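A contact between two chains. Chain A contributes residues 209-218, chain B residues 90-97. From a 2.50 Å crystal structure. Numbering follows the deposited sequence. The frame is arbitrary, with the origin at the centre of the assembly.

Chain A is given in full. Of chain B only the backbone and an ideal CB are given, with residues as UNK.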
# COMPACT_ATOMS: atom_id res chain seq x y z
N ALA A 209 -0.44 -23.65 6.06
CA ALA A 209 0.73 -22.96 6.61
C ALA A 209 2.03 -23.41 5.94
O ALA A 209 2.88 -22.59 5.59
CB ALA A 209 0.81 -23.18 8.11
N ALA A 210 2.18 -24.72 5.76
CA ALA A 210 3.38 -25.27 5.14
C ALA A 210 3.65 -24.66 3.77
O ALA A 210 4.81 -24.54 3.36
CB ALA A 210 3.24 -26.79 5.02
N GLY A 211 2.59 -24.28 3.07
CA GLY A 211 2.76 -23.71 1.74
C GLY A 211 3.06 -22.22 1.70
O GLY A 211 3.19 -21.65 0.61
N LEU A 212 3.16 -21.58 2.86
CA LEU A 212 3.44 -20.14 2.92
C LEU A 212 4.93 -19.85 2.86
O LEU A 212 5.72 -20.42 3.62
CB LEU A 212 2.86 -19.55 4.21
CG LEU A 212 1.34 -19.66 4.41
CD1 LEU A 212 0.96 -19.11 5.78
CD2 LEU A 212 0.62 -18.89 3.31
N GLY A 213 5.32 -18.95 1.97
CA GLY A 213 6.73 -18.61 1.82
C GLY A 213 7.25 -19.08 0.48
O GLY A 213 6.65 -19.94 -0.15
N ASN A 214 8.38 -18.52 0.04
CA ASN A 214 8.96 -18.89 -1.24
C ASN A 214 10.10 -19.88 -1.06
O ASN A 214 10.81 -20.22 -2.00
CB ASN A 214 9.47 -17.64 -1.97
CG ASN A 214 10.61 -16.95 -1.24
OD1 ASN A 214 11.14 -15.95 -1.72
ND2 ASN A 214 10.99 -17.48 -0.09
N ASP A 215 10.26 -20.33 0.18
CA ASP A 215 11.30 -21.28 0.55
C ASP A 215 10.86 -21.82 1.91
O ASP A 215 10.88 -21.09 2.90
CB ASP A 215 12.64 -20.56 0.69
CG ASP A 215 13.78 -21.49 1.09
OD1 ASP A 215 13.50 -22.62 1.55
OD2 ASP A 215 14.95 -21.08 0.95
N SER A 216 10.43 -23.07 1.97
CA SER A 216 10.02 -23.62 3.24
C SER A 216 10.99 -24.67 3.74
O SER A 216 10.62 -25.80 4.02
CB SER A 216 8.60 -24.21 3.14
OG SER A 216 7.68 -23.48 3.96
N SER A 217 12.26 -24.27 3.85
CA SER A 217 13.30 -25.17 4.32
C SER A 217 13.74 -24.80 5.73
O SER A 217 14.57 -25.48 6.33
CB SER A 217 14.50 -25.14 3.38
OG SER A 217 15.14 -23.87 3.39
N TYR A 218 13.18 -23.72 6.26
CA TYR A 218 13.51 -23.27 7.60
C TYR A 218 12.27 -23.13 8.45
O TYR A 218 12.32 -22.54 9.53
CB TYR A 218 14.24 -21.92 7.56
CG TYR A 218 15.71 -22.05 7.30
CD1 TYR A 218 16.19 -22.20 6.01
CD2 TYR A 218 16.61 -22.10 8.36
CE1 TYR A 218 17.55 -22.39 5.77
CE2 TYR A 218 17.97 -22.30 8.14
CZ TYR A 218 18.43 -22.44 6.84
OH TYR A 218 19.77 -22.67 6.61
N UNK B 90 4.52 -27.67 -7.95
CA UNK B 90 4.21 -27.67 -6.54
C UNK B 90 4.58 -26.39 -5.83
O UNK B 90 5.24 -25.51 -6.38
CB UNK B 90 4.92 -28.85 -5.86
N UNK B 91 4.12 -26.28 -4.59
CA UNK B 91 4.41 -25.13 -3.76
C UNK B 91 5.81 -25.41 -3.19
O UNK B 91 6.30 -26.54 -3.28
CB UNK B 91 3.36 -24.92 -2.67
N UNK B 92 6.47 -24.40 -2.62
CA UNK B 92 7.82 -24.63 -2.08
C UNK B 92 7.99 -25.81 -1.12
O UNK B 92 9.02 -26.49 -1.15
CB UNK B 92 8.27 -23.36 -1.35
N UNK B 93 6.99 -26.08 -0.29
CA UNK B 93 7.10 -27.18 0.67
C UNK B 93 7.16 -28.54 -0.03
O UNK B 93 7.92 -29.42 0.37
CB UNK B 93 5.92 -27.15 1.64
N UNK B 94 6.37 -28.69 -1.09
CA UNK B 94 6.33 -29.93 -1.85
C UNK B 94 7.62 -30.18 -2.63
O UNK B 94 8.19 -31.27 -2.58
CB UNK B 94 5.14 -29.91 -2.81
N UNK B 95 8.07 -29.17 -3.37
CA UNK B 95 9.28 -29.29 -4.17
C UNK B 95 10.50 -29.49 -3.27
O UNK B 95 11.36 -30.32 -3.57
CB UNK B 95 9.46 -28.05 -5.05
N UNK B 96 10.57 -28.74 -2.17
CA UNK B 96 11.68 -28.88 -1.24
C UNK B 96 11.85 -30.33 -0.79
O UNK B 96 12.97 -30.86 -0.79
CB UNK B 96 11.47 -27.97 -0.03
N UNK B 97 10.76 -30.98 -0.40
CA UNK B 97 10.84 -32.36 0.04
C UNK B 97 11.35 -33.25 -1.10
O UNK B 97 12.27 -34.05 -0.91
CB UNK B 97 9.47 -32.84 0.53

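Chain A approaches as the end of a helix followed by an irregular loop, and the facing segment of chain B enters a helix of its own, so that the residue before the helix and one side of its first turns lie against the loop, largely against its backbone, from Ala A210 to Ser A217 with Leu A212 left out.

Position 90 is extended, with phi/psi of -159/170°. An ideal CB there would have nothing of chain A within 5.5 Å, so this contact sets no preference; the residue is Gly B90.

Position 91 also has an extended backbone, at -82/166°, and immediately precedes the helix. Its CB points toward chain A and lies 4.6 Å from Gly A211 CA. A short side chain fits so close to the backbone, and Ser, Thr, Asp or Asn would suit the start of a helix. The deposited residue is Thr B91, at the N-cap position. Thr B91 OG1 packs against Gly A211 CA at 3.5 Å and also donates a hydrogen bond to the side chain of position 93.

Position 92 opens the helix at -51/-36°. Its CB points toward the loop and is 3.9 Å from both Asp A215 N and Asn A214 C. A compact, largely apolar side chain such as Ala, Val or Pro would suit this surface, and proline is well tolerated in the first turn of a helix, where its nitrogen need not donate a hydrogen bond. Pro B92 has the largest covered area of the chain B residues, 62 Å². Its ring packs along the loop, with Pro B92 CG 3.3 Å from Gly A213 O and 3.8 Å from Asn A214 C.

At position 93 the CB again points toward chain A, 3.3 Å from Ala A210 O and 4.2 Å from Ser A216 CB. Space is tight at the CB, which favours a slender side chain: Ala, Ser, Asn and Asp are all plausible. In Asp B93, chi1 is 63° (p). OD1 of Asp B93 accepts a hydrogen bond from Thr B91 OG1 at 2.6 Å and lies 3.9 Å from Gly A211 CA, while OD2 of the same residue lies 3.5 Å from Ala A210 CB and is hydrogen-bonded elsewhere in the structure.

Positions 94 and 95 point out of reach, and the contact leaves their side chains undetermined. They are Ile B94 and Ile B95.

Position 96, one turn beyond 92, faces chain A again, its CB 4.7 Å from Ser A216 O. The amide of Ser A216 offers a donor, which favours Asp, Asn, Glu or Gln, although the carboxylate of Asp A215 makes a second acid less obvious. The residue is nevertheless Asp B96. Asp B96 OD2 accepts a weak hydrogen bond from Ser A216 N at 3.2 Å, with an angle of 128°, and sits only 3.7 Å from Asp A215 OD1, an approach of like charges.

Position 97 points sideways, with no contact to chain A, and many residues would serve; it is Asp B97.

Chain B, residues 90-97: GTPDIIDD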
# COMPACT_ATOMS: atom_id res chain seq x y z
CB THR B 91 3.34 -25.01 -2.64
OG1 THR B 91 3.95 -24.58 -1.42
CG2 THR B 91 2.64 -26.34 -2.43
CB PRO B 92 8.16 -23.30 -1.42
CG PRO B 92 7.44 -22.31 -2.28
CD PRO B 92 6.09 -22.98 -2.47
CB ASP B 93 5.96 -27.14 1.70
CG ASP B 93 4.58 -27.30 1.08
OD1 ASP B 93 4.36 -26.78 -0.04
OD2 ASP B 93 3.71 -27.94 1.72
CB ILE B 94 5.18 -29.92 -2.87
CG1 ILE B 94 3.84 -29.97 -2.12
CG2 ILE B 94 5.32 -31.08 -3.84
CD1 ILE B 94 3.58 -31.30 -1.43
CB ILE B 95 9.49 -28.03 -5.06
CG1 ILE B 95 8.22 -27.75 -5.87
CG2 ILE B 95 10.65 -28.26 -6.01
CD1 ILE B 95 7.83 -28.85 -6.85
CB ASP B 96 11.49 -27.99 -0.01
CG ASP B 96 11.96 -26.56 -0.23
OD1 ASP B 96 12.61 -26.28 -1.27
OD2 ASP B 96 11.70 -25.71 0.65
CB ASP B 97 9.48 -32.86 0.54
CG ASP B 97 9.14 -32.33 1.93
OD1 ASP B 97 10.02 -31.71 2.57
OD2 ASP B 97 7.99 -32.54 2.38
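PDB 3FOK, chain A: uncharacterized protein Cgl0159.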